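Local coordinates for DUF4348 domain-containing protein (PDB 3SBU), which is of unknown function but has an NTF2-like, cystatin-like fold and is probably made as a lipoprotein, at residues Q174-V179 with L190-L196. Sequence-based numbering, arbitrary orientation. Where two conformers were deposited one is given.
Sequences QPLVFV and LETTLDL
Start with Leu194, which with Phe178 and Gln174 buries the most surface. Strands 176-179 and 190-194 run antiparallel, axes 4.4 Å apart at 144°. The hydrogen-bonded pairs are Leu176-Leu194 (N to O 3.0 Å, O to N 2.8 Å) and Phe178-Thr192 (N to O 2.9 Å, O to N 2.8 Å). Val177-Thr193 and Val179-Glu191 are the non-hydrogen-bonded pairs, side chains on the face opposite that of Leu176, Phe178, Thr192 and Leu194. The strands form a beta hairpin; backbone hydrogen bonds from Val177 and Val179 to Tyr254, Phe256 and Asp258 tie it to the C-terminal segment. Phe178 (chi1 t) offers its ring face to Leu194 (mt), whose CD1 sits 4.2 Å from the ring centroid (CH-pi); Phe256 also meets the ring. Gln174, before the cis peptide to Pro175, folds back so NE2 makes a weak 3.5 Å hydrogen bond to Leu194 O. Asp195 N-caps helix 196-201 through OD1 to Gln198 N, while Thr192 OG1 and Thr193 OG1 hydrogen-bond to Asn67 O and Glu69 N of the second subunit, respectively.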
ATOM      1  N   GLN A 174      10.727 -14.474  -6.959  1.00 54.14           N
ATOM      2  CA  GLN A 174      11.573 -13.361  -6.599  1.00 56.54           C
ATOM      3  C   GLN A 174      12.339 -12.848  -7.817  1.00 63.83           C
ATOM      4  O   GLN A 174      13.082 -13.600  -8.440  1.00 66.13           O
ATOM      5  CB  GLN A 174      12.496 -13.715  -5.427  1.00 59.60           C
ATOM      6  CG  GLN A 174      11.820 -13.482  -4.070  1.00 79.51           C
ATOM      7  CD  GLN A 174      11.369 -12.035  -3.908  1.00106.53           C
ATOM      8  OE1 GLN A 174      12.192 -11.102  -3.885  1.00109.27           O
ATOM      9  NE2 GLN A 174      10.052 -11.810  -3.871  1.00 87.06           N
ATOM     10  N   PRO A 175      12.140 -11.564  -8.193  1.00 60.74           N
ATOM     11  CA  PRO A 175      11.248 -10.576  -7.556  1.00 59.00           C
ATOM     12  C   PRO A 175       9.777 -10.778  -7.960  1.00 56.44           C
ATOM     13  O   PRO A 175       9.480 -11.383  -8.991  1.00 54.96           O
ATOM     14  CB  PRO A 175      11.808  -9.244  -8.056  1.00 61.88           C
ATOM     15  CG  PRO A 175      12.328  -9.561  -9.423  1.00 66.87           C
ATOM     16  CD  PRO A 175      12.858 -10.975  -9.341  1.00 62.90           C
ATOM     17  N   LEU A 176       8.865 -10.311  -7.106  1.00 47.81           N
ATOM     18  CA  LEU A 176       7.439 -10.388  -7.327  1.00 43.56           C
ATOM     19  C   LEU A 176       6.987  -9.201  -8.203  1.00 45.67           C
ATOM     20  O   LEU A 176       7.280  -8.047  -7.886  1.00 44.05           O
ATOM     21  CB  LEU A 176       6.724 -10.393  -5.971  1.00 43.48           C
ATOM     22  CG  LEU A 176       5.210 -10.321  -5.973  1.00 46.57           C
ATOM     23  CD1 LEU A 176       4.599 -11.567  -6.642  1.00 44.35           C
ATOM     24  CD2 LEU A 176       4.693 -10.201  -4.561  1.00 45.48           C
ATOM     25  N   VAL A 177       6.309  -9.482  -9.333  1.00 40.29           N
ATOM     26  CA  VAL A 177       5.842  -8.411 -10.212  1.00 38.75           C
ATOM     27  C   VAL A 177       4.702  -7.667  -9.486  1.00 40.75           C
ATOM     28  O   VAL A 177       3.820  -8.293  -8.890  1.00 39.96           O
ATOM     29  CB  VAL A 177       5.442  -8.936 -11.619  1.00 41.71           C
ATOM     30  CG1 VAL A 177       4.773  -7.844 -12.450  1.00 40.86           C
ATOM     31  CG2 VAL A 177       6.654  -9.473 -12.353  1.00 42.04           C
ATOM     32  N   PHE A 178       4.793  -6.334  -9.460  1.00 38.54           N
ATOM     33  CA  PHE A 178       3.825  -5.491  -8.780  1.00 38.26           C
ATOM     34  C   PHE A 178       3.317  -4.444  -9.725  1.00 42.77           C
ATOM     35  O   PHE A 178       4.084  -3.673 -10.309  1.00 44.18           O
ATOM     36  CB  PHE A 178       4.428  -4.855  -7.515  1.00 41.14           C
ATOM     37  CG  PHE A 178       3.508  -4.058  -6.637  1.00 43.10           C
ATOM     38  CD1 PHE A 178       2.280  -4.562  -6.256  1.00 45.21           C
ATOM     39  CD2 PHE A 178       3.912  -2.836  -6.120  1.00 45.76           C
ATOM     40  CE1 PHE A 178       1.459  -3.832  -5.415  1.00 46.67           C
ATOM     41  CE2 PHE A 178       3.109  -2.130  -5.247  1.00 49.54           C
ATOM     42  CZ  PHE A 178       1.891  -2.627  -4.904  1.00 47.01           C
ATOM     43  N   VAL A 179       2.019  -4.418  -9.882  1.00 38.22           N
ATOM     44  CA  VAL A 179       1.414  -3.413 -10.730  1.00 38.90           C
ATOM     45  C   VAL A 179       0.617  -2.490  -9.824  1.00 42.84           C
ATOM     46  O   VAL A 179      -0.183  -2.950  -8.990  1.00 42.97           O
ATOM     47  CB  VAL A 179       0.574  -4.022 -11.873  1.00 41.55           C
ATOM     48  CG1 VAL A 179      -0.022  -2.929 -12.751  1.00 41.65           C
ATOM     49  CG2 VAL A 179       1.399  -4.998 -12.712  1.00 40.56           C
ATOM     50  N   LEU A 190       1.896   1.847 -13.040  1.00 48.41           N
ATOM     51  CA  LEU A 190       3.284   1.715 -12.625  1.00 47.99           C
ATOM     52  C   LEU A 190       3.614   0.237 -12.453  1.00 47.24           C
ATOM     53  O   LEU A 190       3.020  -0.449 -11.615  1.00 44.53           O
ATOM     54  CB  LEU A 190       3.566   2.510 -11.344  1.00 50.18           C
ATOM     55  CG  LEU A 190       4.939   2.257 -10.658  1.00 57.11           C
ATOM     56  CD1 LEU A 190       6.060   2.971 -11.388  1.00 59.03           C
ATOM     57  CD2 LEU A 190       4.922   2.772  -9.267  1.00 60.53           C
ATOM     58  N   GLU A 191       4.521  -0.262 -13.275  1.00 44.52           N
ATOM     59  CA  GLU A 191       4.951  -1.639 -13.102  1.00 44.54           C
ATOM     60  C   GLU A 191       6.287  -1.657 -12.404  1.00 47.93           C
ATOM     61  O   GLU A 191       7.240  -1.014 -12.843  1.00 48.53           O
ATOM     62  CB  GLU A 191       5.019  -2.419 -14.411  1.00 45.54           C
ATOM     63  CG  GLU A 191       5.376  -3.875 -14.107  1.00 65.07           C
ATOM     64  CD  GLU A 191       5.306  -4.862 -15.258  1.00 98.95           C
ATOM     65  OE1 GLU A 191       4.504  -4.640 -16.195  1.00101.72           O
ATOM     66  OE2 GLU A 191       6.026  -5.885 -15.194  1.00 96.77           O
ATOM     67  N   THR A 192       6.347  -2.372 -11.305  1.00 45.41           N
ATOM     68  CA  THR A 192       7.561  -2.427 -10.498  1.00 47.38           C
ATOM     69  C   THR A 192       7.709  -3.853  -9.964  1.00 48.74           C
ATOM     70  O   THR A 192       6.994  -4.750 -10.421  1.00 45.95           O
ATOM     71  CB  THR A 192       7.494  -1.326  -9.386  1.00 54.82           C
ATOM     72  OG1 THR A 192       8.736  -1.263  -8.721  1.00 60.37           O
ATOM     73  CG2 THR A 192       6.416  -1.597  -8.343  1.00 52.34           C
ATOM     74  N   THR A 193       8.618  -4.062  -9.003  1.00 48.36           N
ATOM     75  CA  THR A 193       8.825  -5.363  -8.362  1.00 48.02           C
ATOM     76  C   THR A 193       8.847  -5.184  -6.864  1.00 52.38           C
ATOM     77  O   THR A 193       9.114  -4.087  -6.400  1.00 55.69           O
ATOM     78  CB  THR A 193      10.108  -6.051  -8.869  1.00 56.60           C
ATOM     79  OG1 THR A 193      11.223  -5.232  -8.558  1.00 57.79           O
ATOM     80  CG2 THR A 193      10.074  -6.372 -10.362  1.00 52.87           C
ATOM     81  N   LEU A 194       8.515  -6.244  -6.109  1.00 46.91           N
ATOM     82  CA  LEU A 194       8.597  -6.297  -4.640  1.00 48.03           C
ATOM     83  C   LEU A 194       9.530  -7.414  -4.218  1.00 51.81           C
ATOM     84  O   LEU A 194       9.434  -8.505  -4.782  1.00 50.03           O
ATOM     85  CB  LEU A 194       7.235  -6.566  -3.952  1.00 46.63           C
ATOM     86  CG  LEU A 194       6.070  -5.615  -4.168  1.00 49.49           C
ATOM     87  CD1 LEU A 194       4.812  -6.209  -3.602  1.00 47.49           C
ATOM     88  CD2 LEU A 194       6.304  -4.252  -3.510  1.00 50.42           C
ATOM     89  N   ASP A 195      10.367  -7.177  -3.198  1.00 48.49           N
ATOM     90  CA  ASP A 195      11.195  -8.222  -2.598  1.00 48.43           C
ATOM     91  C   ASP A 195      10.332  -8.865  -1.503  1.00 52.22           C
ATOM     92  O   ASP A 195       9.194  -8.418  -1.308  1.00 51.59           O
ATOM     93  CB  ASP A 195      12.562  -7.709  -2.094  1.00 52.80           C
ATOM     94  CG  ASP A 195      12.555  -6.661  -0.982  1.00 62.01           C
ATOM     95  OD1 ASP A 195      11.542  -6.568  -0.254  1.00 58.86           O
ATOM     96  OD2 ASP A 195      13.587  -5.982  -0.802  1.00 72.23           O
ATOM     97  N   LEU A 196      10.843  -9.906  -0.812  1.00 49.15           N
ATOM     98  CA  LEU A 196      10.055 -10.618   0.193  0.50 49.73           C
ATOM     99  C   LEU A 196       9.655  -9.717   1.375  1.00 55.03           C
ATOM    100  O   LEU A 196       8.515  -9.818   1.829  1.00 54.04           O
ATOM    101  CB  LEU A 196      10.752 -11.899   0.687  0.50 50.85           C
ATOM    102  CG  LEU A 196      10.943 -13.031  -0.351  0.50 54.49           C
ATOM    103  CD1 LEU A 196      11.647 -14.222   0.267  0.50 56.12           C
ATOM    104  CD2 LEU A 196       9.617 -13.496  -0.954  0.50 54.85           C
TER